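Local coordinates for mitochondrial association factor 1 (Toxoplasma gondii, PDB 6BXS), which is encoded at a locus required for direct manipulation of host mitochondria and is built on a macro domain, a fold that in relatives often binds ADP-ribose, at residues K43-V48 / V211-L216; L149-P154 / M163-L168; D31-L36 / Q255-P260; L55-V60 / M167-A172. All coordinates share one frame; numbering follows the deposited sequence.

How the contacts relate
The four contacts follow the central mixed sheet of the macro domain. Contact 1 joins strands 45-50 and 213-216; strand 45-50 then pairs with 166-170, the strand used by contacts 2 and 4. Contacts 1 and 2, centred about 10 Å apart, are tied by a salt bridge of 2.6 Å between R44 NH1 and D165 OD1. Contact 3 lies in the loops beyond the C-terminal end of strand 253-256 and meets contact 1 where M257 N is 2.7 Å from L216 O. It also carries a sulfate ion, probably from the crystallisation liquor. Contact 4, centred about 17 Å from contact 3, holds a second loop, the one leading into helix 61-76, against strand 166-170.

Contact 1: residues K43-V48 / V211-L216; sequences KRVATV and VEAIRL
R215 crosses V45 and T47 of the next strand obliquely, its CB against V45 CG1 at 3.8 Å and its CB, CG and CD past T47 OG1, which comes within 3.7 Å of R215 CB. Further out the chain bends at chi3, and the guanidinium is engaged by P35 O, D38 and Q255, so the arginine also ties the loop ahead of strand 45-50 and strand 253-256 to this pair. On the face that carries R215, V45 CG2 meets A213 CB, and on the other face A46 CB packs against V211 CG1.

Strands 45-48 and 213-216 run parallel at the centre of the macro-domain sheet, between strands 253-256 and 166-170. A46 N donates to A213 O, R215 N to A46 O and V48 N to R215 O, the regular ladder of a parallel pair.

Ahead of the ladder, E212 holds the R44 backbone with both its carboxylate and its main-chain N. The carboxylate accepts R44 N on the anti side of E212 OE2, at 2.8 Å and 19° out of its plane. R44 O in turn receives E212 N, in the carbonyl plane at 3.0 Å, and A213 N, tilted from it at 3.2 Å. The R44 guanidinium points elsewhere, forming a salt bridge to D165; its NE and the E212 OE2 remain 5.5 Å apart.

Contact 2: residues L149-P154 / M163-L168; sequences LHILKP and MNDVML
H150 and M167 face each other as a hydrogen-bonded pair in the antiparallel ladder of strands 147-152 and 166-170, consecutive strands of the macro-domain sheet. Their two backbone bonds are nearly straight: H150 N donates to M167 O at 2.9 Å and M167 N to H150 O at 3.1 Å. A third bond, L152 N to D165 O, closes the ladder just before strand 166-170 begins. I151 and V166 form the non-hydrogen-bonded pair between these bonds; L149 and L168 form another beyond H150 and M167.

Apolar packing covers both faces. On the side of L149, its CD2 sits 3.7 Å from V166 CG1, and its CG meets the CG of L168, the leucines crossing at a slant. Y200 of helix 179-202 covers this face. On the face of H150, M167 holds CG between the backbone N and the carbonyl carbon (chi1 64°), where it lies at the edge of the imidazole, near the ring plane, 3.9 Å from H150 CB. Its SD reaches L152 CD2 at 4.0 Å, the two side chains crossing at about a right angle.

Outside the pair, the imidazole is fixed at both nitrogens, ND1 by S123 OG and NE2 by Q94 OE1. D165 OD2 forms a salt bridge with K209, and OD1 with R44.

An oblique sulfur-aromatic contact remains: M167 SD is 5.4 Å from the H150 ring centroid, 62° off its normal.

Contact 3: residues D31-L36 / Q255-P260; sequences DGFTPL and QFMYEP. With SO4 (sulfate ion), chain E.
T34 and M257 meet where two loop segments run in nearly opposite directions beyond strand 253-256, one of the parallel strands of the macro-domain sheet. The threonine turns OG1 anti to its carbonyl carbon (chi1 -52°), which brings the hydroxyl oxygen 2.8 Å from Y258 N, its hydrogen-bond donor. T34 CB also lies 3.7 Å from M257 CB. From there the methionine bends at chi3 and lies alongside F33, pointing the same way, with CE 3.7 Å from F33 CZ and 3.4 Å from T34 O.

Further along, the Y258 ring lies beside the backbone of D31 and G32. D31 O comes to the ring edge, in its plane, 3.5 Å from CD2, whereas G32 O approaches that same Y258 CD2 obliquely. Lacking a side chain, G32 allows this close approach: a CB there would clash with the ring. P260 CD also lies close to D31 O at the exposed end.

At the far end of the segment the loop binds a sulfate, which R29, Y37, T69 and H159 also hold. L36 N donates to sulfate O2 at 3.0 Å, with an angle of 162° at the hydrogen.

Contact 4: residues L55-V60 / M167-A172; sequences LFIGGV and MLYTVA
I57 and Y169 form the middle of the apolar packing, their side chains sliding past each other in opposite directions. I57 CG1 lies 3.8 Å from Y169 CE2 and as close to CD2, approaching the ring obliquely. Beyond CG1, the I57 CD1 methyl meets M167 CE tip to tip at 3.9 Å. Past another part of the ring rim, L55 CD2 packs against V171 CG2 at 3.7 Å, these two side chains crossing at about a right angle. M167, Y169 and V171, every second residue of the segment, all turn toward the loop. Helices 61-76 and 83-103 close in around them, A67 and L86 against I57 and E95 against L55.

Residues 55-60 belong to the glycine-containing loop that leads from strand 45-50 into helix 61-76. In macro domains the corresponding loop commonly helps to line the ADP-ribose pocket; here it packs against strand 166-170, the parallel neighbour of 45-50, with Y169 giving the hydrogen bond between them.

CG of Y169 stands anti to the backbone N (chi1 -178°), and the ring beyond it spans the gap from sheet to loop, its OH at the backbone of L55 and F56. There OH is 3.3 Å from L55 CA and donates to F56 O at 2.9 Å. The hydroxyl sits 47° above the carbonyl plane, with a C=O...donor angle of 120°, although F56 O lies near the plane of the ring, at its edge. Both atoms have a second partner: T52 N bonds to Y169 OH, and N63 ND2 to F56 O.

Contact 1: residues K43-V48 / V211-L216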
loop_
_atom_site.group_PDB
_atom_site.type_symbol
_atom_site.label_atom_id
_atom_site.label_comp_id
_atom_site.label_asym_id
_atom_site.label_seq_id
_atom_site.Cartn_x
_atom_site.Cartn_y
_atom_site.Cartn_z
ATOM N N LYS A 43 -3.753 17.522 -2.164
ATOM C CA LYS A 43 -4.774 16.499 -2.352
ATOM C C LYS A 43 -4.616 15.385 -1.323
ATOM O O LYS A 43 -3.618 15.324 -0.600
ATOM C CB LYS A 43 -4.703 15.931 -3.770
ATOM C CG LYS A 43 -3.434 15.154 -4.067
ATOM C CD LYS A 43 -3.239 14.942 -5.562
ATOM C CE LYS A 43 -2.925 16.248 -6.274
ATOM N NZ LYS A 43 -2.281 16.026 -7.596
ATOM N N ARG A 44 -5.612 14.509 -1.261
ATOM C CA ARG A 44 -5.635 13.445 -0.268
ATOM C C ARG A 44 -4.885 12.214 -0.768
ATOM O O ARG A 44 -5.419 11.415 -1.538
ATOM C CB ARG A 44 -7.074 13.075 0.084
ATOM C CG ARG A 44 -7.966 14.269 0.410
ATOM C CD ARG A 44 -9.368 13.815 0.790
ATOM N NE ARG A 44 -9.315 12.668 1.690
ATOM C CZ ARG A 44 -9.112 12.748 3.001
ATOM N NH1 ARG A 44 -9.064 11.641 3.727
ATOM N NH2 ARG A 44 -8.961 13.926 3.592
ATOM N N VAL A 45 -3.642 12.075 -0.319
ATOM C CA VAL A 45 -2.788 10.964 -0.720
ATOM C C VAL A 45 -2.750 9.896 0.369
ATOM O O VAL A 45 -2.400 10.183 1.512
ATOM C CB VAL A 45 -1.351 11.437 -1.011
ATOM C CG1 VAL A 45 -0.513 10.293 -1.579
ATOM C CG2 VAL A 45 -1.362 12.619 -1.967
ATOM N N ALA A 46 -3.114 8.669 0.005
ATOM C CA ALA A 46 -3.041 7.535 0.918
ATOM C C ALA A 46 -1.798 6.709 0.619
ATOM O O ALA A 46 -1.626 6.217 -0.493
ATOM C CB ALA A 46 -4.290 6.676 0.806
ATOM N N THR A 47 -0.932 6.558 1.614
ATOM C CA THR A 47 0.317 5.833 1.428
ATOM C C THR A 47 0.144 4.360 1.798
ATOM O O THR A 47 -0.496 4.027 2.798
ATOM C CB THR A 47 1.447 6.457 2.261
ATOM O OG1 THR A 47 1.577 7.842 1.911
ATOM C CG2 THR A 47 2.765 5.746 2.001
ATOM N N VAL A 48 0.724 3.488 0.978
ATOM C CA VAL A 48 0.565 2.046 1.131
ATOM C C VAL A 48 1.719 1.443 1.923
ATOM O O VAL A 48 2.861 1.430 1.469
ATOM C CB VAL A 48 0.471 1.348 -0.240
ATOM C CG1 VAL A 48 0.490 -0.174 -0.086
ATOM C CG2 VAL A 48 -0.790 1.794 -0.975
ATOM N N VAL A 211 -9.890 8.934 -1.517
ATOM C CA VAL A 211 -8.481 8.761 -1.834
ATOM C C VAL A 211 -8.251 9.282 -3.246
ATOM O O VAL A 211 -8.732 8.698 -4.217
ATOM C CB VAL A 211 -8.042 7.295 -1.739
ATOM C CG1 VAL A 211 -6.551 7.167 -2.024
ATOM C CG2 VAL A 211 -8.374 6.731 -0.363
ATOM N N GLU A 212 -7.517 10.383 -3.350
ATOM C CA GLU A 212 -7.313 11.052 -4.628
ATOM C C GLU A 212 -5.989 10.629 -5.254
ATOM O O GLU A 212 -5.772 10.802 -6.452
ATOM C CB GLU A 212 -7.368 12.568 -4.435
ATOM C CG GLU A 212 -8.558 13.008 -3.587
ATOM C CD GLU A 212 -8.681 14.513 -3.458
ATOM O OE1 GLU A 212 -9.752 15.054 -3.805
ATOM O OE2 GLU A 212 -7.717 15.154 -2.991
ATOM N N ALA A 213 -5.109 10.063 -4.435
ATOM C CA ALA A 213 -3.855 9.512 -4.925
ATOM C C ALA A 213 -3.359 8.439 -3.968
ATOM O O ALA A 213 -3.705 8.451 -2.786
ATOM C CB ALA A 213 -2.817 10.606 -5.081
ATOM N N ILE A 214 -2.567 7.503 -4.485
ATOM C CA ILE A 214 -1.914 6.512 -3.640
ATOM C C ILE A 214 -0.401 6.551 -3.831
ATOM O O ILE A 214 0.101 6.554 -4.957
ATOM C CB ILE A 214 -2.437 5.082 -3.910
ATOM C CG1 ILE A 214 -2.498 4.792 -5.411
ATOM C CG2 ILE A 214 -3.813 4.908 -3.284
ATOM C CD1 ILE A 214 -2.853 3.349 -5.732
ATOM N N ARG A 215 0.312 6.597 -2.708
ATOM C CA ARG A 215 1.769 6.622 -2.701
ATOM C C ARG A 215 2.302 5.228 -2.387
ATOM O O ARG A 215 2.113 4.718 -1.281
ATOM C CB ARG A 215 2.275 7.644 -1.680
ATOM C CG ARG A 215 3.786 7.774 -1.601
ATOM C CD ARG A 215 4.184 9.013 -0.808
ATOM N NE ARG A 215 3.715 10.243 -1.443
ATOM C CZ ARG A 215 3.886 11.464 -0.945
ATOM N NH1 ARG A 215 4.520 11.638 0.208
ATOM N NH2 ARG A 215 3.420 12.518 -1.601
ATOM N N LEU A 216 2.968 4.624 -3.367
ATOM C CA LEU A 216 3.378 3.225 -3.289
ATOM C C LEU A 216 4.883 3.055 -3.111
ATOM O O LEU A 216 5.665 3.802 -3.700
ATOM C CB LEU A 216 2.950 2.483 -4.558
ATOM C CG LEU A 216 1.458 2.478 -4.885
ATOM C CD1 LEU A 216 1.226 2.076 -6.330
ATOM C CD2 LEU A 216 0.734 1.538 -3.949
#

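Contact 2: residues L149-P154 / M163-L168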
loop_
_atom_site.group_PDB
_atom_site.type_symbol
_atom_site.label_atom_id
_atom_site.label_comp_id
_atom_site.label_asym_id
_atom_site.label_seq_id
_atom_site.Cartn_x
_atom_site.Cartn_y
_atom_site.Cartn_z
ATOM N N LEU A 149 -7.438 -0.739 4.414
ATOM C CA LEU A 149 -7.515 0.713 4.318
ATOM C C LEU A 149 -8.040 1.262 5.641
ATOM O O LEU A 149 -9.085 0.826 6.125
ATOM C CB LEU A 149 -8.416 1.131 3.152
ATOM C CG LEU A 149 -8.381 2.599 2.713
ATOM C CD1 LEU A 149 -8.854 2.727 1.271
ATOM C CD2 LEU A 149 -9.233 3.476 3.622
ATOM N N HIS A 150 -7.314 2.214 6.221
ATOM C CA HIS A 150 -7.670 2.769 7.524
ATOM C C HIS A 150 -7.849 4.280 7.470
ATOM O O HIS A 150 -7.000 4.996 6.940
ATOM C CB HIS A 150 -6.599 2.440 8.568
ATOM C CG HIS A 150 -6.307 0.978 8.706
ATOM N ND1 HIS A 150 -7.123 0.119 9.409
ATOM C CD2 HIS A 150 -5.274 0.230 8.251
ATOM C CE1 HIS A 150 -6.613 -1.100 9.370
ATOM N NE2 HIS A 150 -5.492 -1.059 8.673
ATOM N N ILE A 151 -8.959 4.756 8.024
ATOM C CA ILE A 151 -9.113 6.171 8.322
ATOM C C ILE A 151 -8.557 6.414 9.718
ATOM O O ILE A 151 -9.086 5.898 10.699
ATOM C CB ILE A 151 -10.582 6.628 8.256
ATOM C CG1 ILE A 151 -11.185 6.274 6.894
ATOM C CG2 ILE A 151 -10.676 8.129 8.518
ATOM C CD1 ILE A 151 -12.646 6.647 6.745
ATOM N N LEU A 152 -7.484 7.192 9.801
ATOM C CA LEU A 152 -6.824 7.458 11.073
ATOM C C LEU A 152 -7.567 8.519 11.873
ATOM O O LEU A 152 -8.180 9.422 11.303
ATOM C CB LEU A 152 -5.380 7.901 10.837
ATOM C CG LEU A 152 -4.467 6.895 10.134
ATOM C CD1 LEU A 152 -3.128 7.542 9.816
ATOM C CD2 LEU A 152 -4.268 5.647 10.983
ATOM N N LYS A 153 -7.511 8.408 13.197
ATOM C CA LYS A 153 -8.089 9.432 14.058
ATOM C C LYS A 153 -7.245 10.699 13.942
ATOM O O LYS A 153 -6.063 10.625 13.601
ATOM C CB LYS A 153 -8.162 8.962 15.512
ATOM C CG LYS A 153 -8.962 7.683 15.721
ATOM C CD LYS A 153 -9.328 7.495 17.184
ATOM C CE LYS A 153 -10.768 7.906 17.456
ATOM N NZ LYS A 153 -11.729 6.839 17.067
ATOM N N PRO A 154 -7.848 11.868 14.217
ATOM C CA PRO A 154 -7.118 13.135 14.074
ATOM C C PRO A 154 -5.853 13.202 14.924
ATOM O O PRO A 154 -4.909 13.903 14.563
ATOM C CB PRO A 154 -8.137 14.182 14.543
ATOM C CG PRO A 154 -9.462 13.536 14.361
ATOM C CD PRO A 154 -9.244 12.082 14.632
ATOM N N MET A 163 -5.866 15.999 5.403
ATOM C CA MET A 163 -5.733 15.299 4.127
ATOM C C MET A 163 -4.834 14.063 4.199
ATOM O O MET A 163 -4.751 13.304 3.232
ATOM C CB MET A 163 -5.185 16.250 3.062
ATOM C CG MET A 163 -6.132 17.374 2.679
ATOM S SD MET A 163 -5.481 18.361 1.319
ATOM C CE MET A 163 -6.860 19.464 1.013
ATOM N N ASN A 164 -4.170 13.864 5.336
ATOM C CA ASN A 164 -3.225 12.757 5.494
ATOM C C ASN A 164 -3.767 11.611 6.351
ATOM O O ASN A 164 -2.999 10.784 6.839
ATOM C CB ASN A 164 -1.917 13.271 6.110
ATOM C CG ASN A 164 -1.169 14.216 5.190
ATOM O OD1 ASN A 164 -1.330 14.171 3.972
ATOM N ND2 ASN A 164 -0.338 15.073 5.773
ATOM N N ASP A 165 -5.086 11.548 6.512
ATOM C CA ASP A 165 -5.688 10.634 7.482
ATOM C C ASP A 165 -6.200 9.329 6.869
ATOM O O ASP A 165 -7.064 8.667 7.447
ATOM C CB ASP A 165 -6.833 11.338 8.211
ATOM C CG ASP A 165 -7.974 11.705 7.289
ATOM O OD1 ASP A 165 -7.798 11.635 6.054
ATOM O OD2 ASP A 165 -9.048 12.075 7.803
ATOM N N VAL A 166 -5.679 8.969 5.700
ATOM C CA VAL A 166 -5.943 7.658 5.114
ATOM C C VAL A 166 -4.633 6.943 4.815
ATOM O O VAL A 166 -3.724 7.520 4.217
ATOM C CB VAL A 166 -6.766 7.752 3.816
ATOM C CG1 VAL A 166 -6.983 6.365 3.216
ATOM C CG2 VAL A 166 -8.102 8.425 4.079
ATOM N N MET A 167 -4.547 5.686 5.240
ATOM C CA MET A 167 -3.403 4.843 4.929
ATOM C C MET A 167 -3.891 3.509 4.397
ATOM O O MET A 167 -5.033 3.116 4.635
ATOM C CB MET A 167 -2.519 4.625 6.163
ATOM C CG MET A 167 -3.189 3.863 7.302
ATOM S SD MET A 167 -2.026 3.327 8.577
ATOM C CE MET A 167 -1.170 1.989 7.748
ATOM N N LEU A 168 -3.023 2.827 3.661
ATOM C CA LEU A 168 -3.272 1.456 3.257
ATOM C C LEU A 168 -2.157 0.560 3.781
ATOM O O LEU A 168 -1.075 1.030 4.133
ATOM C CB LEU A 168 -3.384 1.340 1.736
ATOM C CG LEU A 168 -4.704 1.810 1.115
ATOM C CD1 LEU A 168 -4.488 3.083 0.324
ATOM C CD2 LEU A 168 -5.317 0.729 0.235
HETATM O O HOH W 1 -7.783 12.741 10.895
#

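Contact 3: residues D31-L36 / Q255-P260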
loop_
_atom_site.group_PDB
_atom_site.type_symbol
_atom_site.label_atom_id
_atom_site.label_comp_id
_atom_site.label_asym_id
_atom_site.label_seq_id
_atom_site.Cartn_x
_atom_site.Cartn_y
_atom_site.Cartn_z
ATOM N N ASP A 31 19.180 6.440 1.862
ATOM C CA ASP A 31 18.676 5.726 0.689
ATOM C C ASP A 31 17.585 6.516 -0.035
ATOM O O ASP A 31 16.796 5.948 -0.789
ATOM C CB ASP A 31 18.150 4.344 1.088
ATOM C CG ASP A 31 19.232 3.458 1.669
ATOM O OD1 ASP A 31 20.157 3.994 2.315
ATOM O OD2 ASP A 31 19.162 2.226 1.473
ATOM N N GLY A 32 17.556 7.828 0.190
ATOM C CA GLY A 32 16.630 8.711 -0.498
ATOM C C GLY A 32 15.173 8.399 -0.216
ATOM O O GLY A 32 14.310 8.626 -1.066
ATOM N N PHE A 33 14.903 7.885 0.981
ATOM C CA PHE A 33 13.557 7.462 1.367
ATOM C C PHE A 33 12.537 8.597 1.252
ATOM O O PHE A 33 12.729 9.681 1.800
ATOM C CB PHE A 33 13.570 6.916 2.801
ATOM C CG PHE A 33 12.240 6.385 3.264
ATOM C CD1 PHE A 33 11.854 5.088 2.965
ATOM C CD2 PHE A 33 11.381 7.181 4.003
ATOM C CE1 PHE A 33 10.633 4.598 3.390
ATOM C CE2 PHE A 33 10.160 6.694 4.432
ATOM C CZ PHE A 33 9.784 5.402 4.124
ATOM N N THR A 34 11.450 8.330 0.536
ATOM C CA THR A 34 10.383 9.309 0.351
ATOM C C THR A 34 9.544 9.455 1.620
ATOM O O THR A 34 9.220 8.456 2.261
ATOM C CB THR A 34 9.468 8.904 -0.820
ATOM O OG1 THR A 34 10.271 8.641 -1.977
ATOM C CG2 THR A 34 8.453 10.001 -1.133
ATOM N N PRO A 35 9.190 10.700 1.995
ATOM C CA PRO A 35 8.321 10.854 3.167
ATOM C C PRO A 35 6.967 10.185 2.960
ATOM O O PRO A 35 6.431 10.209 1.851
ATOM C CB PRO A 35 8.170 12.375 3.304
ATOM C CG PRO A 35 9.330 12.950 2.565
ATOM C CD PRO A 35 9.593 12.003 1.437
ATOM N N LEU A 36 6.433 9.583 4.019
ATOM C CA LEU A 36 5.138 8.916 3.954
ATOM C C LEU A 36 4.043 9.908 3.586
ATOM O O LEU A 36 3.197 9.627 2.738
ATOM C CB LEU A 36 4.813 8.244 5.290
ATOM C CG LEU A 36 5.515 6.916 5.592
ATOM C CD1 LEU A 36 7.016 6.999 5.387
ATOM C CD2 LEU A 36 5.202 6.487 7.016
ATOM N N GLN A 255 1.568 7.362 -7.347
ATOM C CA GLN A 255 2.878 7.882 -6.976
ATOM C C GLN A 255 3.743 6.736 -6.470
ATOM O O GLN A 255 3.273 5.894 -5.704
ATOM C CB GLN A 255 2.762 8.959 -5.899
ATOM C CG GLN A 255 1.784 10.071 -6.213
ATOM C CD GLN A 255 1.683 11.080 -5.087
ATOM O OE1 GLN A 255 2.317 10.927 -4.041
ATOM N NE2 GLN A 255 0.887 12.121 -5.294
ATOM N N PHE A 256 5.000 6.706 -6.901
ATOM C CA PHE A 256 5.948 5.696 -6.444
ATOM C C PHE A 256 7.072 6.321 -5.632
ATOM O O PHE A 256 7.717 7.275 -6.070
ATOM C CB PHE A 256 6.522 4.920 -7.628
ATOM C CG PHE A 256 5.567 3.921 -8.211
ATOM C CD1 PHE A 256 5.448 2.658 -7.658
ATOM C CD2 PHE A 256 4.785 4.244 -9.306
ATOM C CE1 PHE A 256 4.567 1.735 -8.187
ATOM C CE2 PHE A 256 3.903 3.324 -9.839
ATOM C CZ PHE A 256 3.794 2.069 -9.279
ATOM N N MET A 257 7.298 5.771 -4.444
ATOM C CA MET A 257 8.359 6.235 -3.563
ATOM C C MET A 257 9.715 5.836 -4.129
ATOM O O MET A 257 9.793 5.032 -5.060
ATOM C CB MET A 257 8.174 5.660 -2.160
ATOM C CG MET A 257 6.825 5.993 -1.542
ATOM S SD MET A 257 6.473 5.047 -0.052
ATOM C CE MET A 257 7.772 5.633 1.035
ATOM N N TYR A 258 10.780 6.388 -3.559
ATOM C CA TYR A 258 12.114 6.208 -4.115
ATOM C C TYR A 258 12.902 5.096 -3.436
ATOM O O TYR A 258 12.859 4.940 -2.217
ATOM C CB TYR A 258 12.909 7.508 -4.015
ATOM C CG TYR A 258 14.300 7.403 -4.600
ATOM C CD1 TYR A 258 14.513 7.558 -5.964
ATOM C CD2 TYR A 258 15.398 7.140 -3.791
ATOM C CE1 TYR A 258 15.783 7.461 -6.505
ATOM C CE2 TYR A 258 16.671 7.039 -4.323
ATOM C CZ TYR A 258 16.857 7.201 -5.680
ATOM O OH TYR A 258 18.122 7.103 -6.214
ATOM N N GLU A 259 13.610 4.322 -4.251
ATOM C CA GLU A 259 14.671 3.450 -3.770
ATOM C C GLU A 259 15.829 3.538 -4.767
ATOM O O GLU A 259 15.598 3.714 -5.967
ATOM C CB GLU A 259 14.174 2.010 -3.589
ATOM C CG GLU A 259 13.384 1.432 -4.759
ATOM C CD GLU A 259 14.259 0.838 -5.847
ATOM O OE1 GLU A 259 15.408 0.442 -5.557
ATOM O OE2 GLU A 259 13.786 0.761 -6.999
ATOM N N PRO A 260 17.078 3.440 -4.272
ATOM C CA PRO A 260 18.276 3.776 -5.058
ATOM C C PRO A 260 18.368 3.186 -6.473
ATOM O O PRO A 260 18.980 3.824 -7.329
ATOM C CB PRO A 260 19.411 3.229 -4.189
ATOM C CG PRO A 260 18.900 3.356 -2.808
ATOM C CD PRO A 260 17.430 3.060 -2.889
HETATM S S SO4 E . 6.940 11.258 7.390
HETATM O O1 SO4 E . 6.560 10.868 8.745
HETATM O O2 SO4 E . 7.611 10.138 6.735
HETATM O O3 SO4 E . 7.847 12.403 7.441
HETATM O O4 SO4 E . 5.744 11.624 6.636
#

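Contact 4: residues L55-V60 / M167-A172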
loop_
_atom_site.group_PDB
_atom_site.type_symbol
_atom_site.label_atom_id
_atom_site.label_comp_id
_atom_site.label_asym_id
_atom_site.label_seq_id
_atom_site.Cartn_x
_atom_site.Cartn_y
_atom_site.Cartn_z
ATOM N N LEU A 55 0.730 -9.161 9.775
ATOM C CA LEU A 55 -0.285 -8.103 9.714
ATOM C C LEU A 55 -0.202 -7.060 10.835
ATOM O O LEU A 55 -1.213 -6.447 11.175
ATOM C CB LEU A 55 -1.690 -8.716 9.721
ATOM C CG LEU A 55 -1.984 -9.841 8.726
ATOM C CD1 LEU A 55 -3.442 -10.270 8.847
ATOM C CD2 LEU A 55 -1.663 -9.412 7.305
ATOM N N PHE A 56 0.987 -6.837 11.391
ATOM C CA PHE A 56 1.160 -5.806 12.418
ATOM C C PHE A 56 1.787 -4.540 11.835
ATOM O O PHE A 56 2.534 -4.600 10.860
ATOM C CB PHE A 56 2.032 -6.321 13.565
ATOM C CG PHE A 56 3.483 -6.437 13.209
ATOM C CD1 PHE A 56 4.339 -5.360 13.364
ATOM C CD2 PHE A 56 3.990 -7.622 12.714
ATOM C CE1 PHE A 56 5.672 -5.464 13.027
ATOM C CE2 PHE A 56 5.324 -7.726 12.374
ATOM C CZ PHE A 56 6.165 -6.648 12.534
ATOM N N ILE A 57 1.483 -3.402 12.450
ATOM C CA ILE A 57 2.146 -2.145 12.132
ATOM C C ILE A 57 3.243 -1.886 13.160
ATOM O O ILE A 57 2.967 -1.669 14.340
ATOM C CB ILE A 57 1.154 -0.968 12.104
ATOM C CG1 ILE A 57 0.178 -1.142 10.937
ATOM C CG2 ILE A 57 1.898 0.361 11.967
ATOM C CD1 ILE A 57 -0.998 -0.189 10.961
ATOM N N GLY A 58 4.488 -1.908 12.697
ATOM C CA GLY A 58 5.639 -1.782 13.571
ATOM C C GLY A 58 6.866 -2.369 12.908
ATOM O O GLY A 58 6.921 -2.489 11.683
ATOM N N GLY A 59 7.853 -2.738 13.717
ATOM C CA GLY A 59 9.022 -3.436 13.217
ATOM C C GLY A 59 10.001 -2.552 12.470
ATOM O O GLY A 59 10.336 -1.457 12.924
ATOM N N VAL A 60 10.450 -3.035 11.314
ATOM C CA VAL A 60 11.518 -2.391 10.554
ATOM C C VAL A 60 11.070 -2.011 9.145
ATOM O O VAL A 60 9.931 -2.264 8.753
ATOM C CB VAL A 60 12.750 -3.313 10.457
ATOM C CG1 VAL A 60 13.271 -3.640 11.851
ATOM C CG2 VAL A 60 12.405 -4.596 9.705
ATOM N N MET A 167 -4.547 5.686 5.240
ATOM C CA MET A 167 -3.403 4.843 4.929
ATOM C C MET A 167 -3.891 3.509 4.397
ATOM O O MET A 167 -5.033 3.116 4.635
ATOM C CB MET A 167 -2.519 4.625 6.163
ATOM C CG MET A 167 -3.189 3.863 7.302
ATOM S SD MET A 167 -2.026 3.327 8.577
ATOM C CE MET A 167 -1.170 1.989 7.748
ATOM N N LEU A 168 -3.023 2.827 3.661
ATOM C CA LEU A 168 -3.272 1.456 3.257
ATOM C C LEU A 168 -2.157 0.560 3.781
ATOM O O LEU A 168 -1.075 1.030 4.133
ATOM C CB LEU A 168 -3.384 1.340 1.736
ATOM C CG LEU A 168 -4.704 1.810 1.115
ATOM C CD1 LEU A 168 -4.488 3.083 0.324
ATOM C CD2 LEU A 168 -5.317 0.729 0.235
ATOM N N TYR A 169 -2.449 -0.733 3.828
ATOM C CA TYR A 169 -1.531 -1.745 4.334
ATOM C C TYR A 169 -1.724 -2.973 3.458
ATOM O O TYR A 169 -2.849 -3.444 3.288
ATOM C CB TYR A 169 -1.815 -2.045 5.812
ATOM C CG TYR A 169 -0.889 -3.046 6.487
ATOM C CD1 TYR A 169 -0.953 -4.403 6.187
ATOM C CD2 TYR A 169 0.018 -2.636 7.458
ATOM C CE1 TYR A 169 -0.125 -5.316 6.817
ATOM C CE2 TYR A 169 0.852 -3.545 8.095
ATOM C CZ TYR A 169 0.775 -4.883 7.770
ATOM O OH TYR A 169 1.599 -5.792 8.397
ATOM N N THR A 170 -0.637 -3.469 2.877
ATOM C CA THR A 170 -0.717 -4.604 1.964
ATOM C C THR A 170 0.459 -5.554 2.165
ATOM O O THR A 170 1.530 -5.152 2.628
ATOM C CB THR A 170 -0.769 -4.142 0.483
ATOM O OG1 THR A 170 -1.215 -5.225 -0.341
ATOM C CG2 THR A 170 0.593 -3.649 -0.004
ATOM N N VAL A 171 0.242 -6.817 1.812
ATOM C CA VAL A 171 1.227 -7.872 2.021
ATOM C C VAL A 171 1.714 -8.416 0.684
ATOM O O VAL A 171 0.955 -9.039 -0.059
ATOM C CB VAL A 171 0.642 -9.025 2.860
ATOM C CG1 VAL A 171 1.672 -10.133 3.060
ATOM C CG2 VAL A 171 0.155 -8.509 4.206
ATOM N N ALA A 172 2.990 -8.185 0.396
ATOM C CA ALA A 172 3.583 -8.569 -0.879
ATOM C C ALA A 172 4.119 -9.997 -0.830
ATOM O O ALA A 172 4.482 -10.488 0.238
ATOM C CB ALA A 172 4.694 -7.602 -1.247
#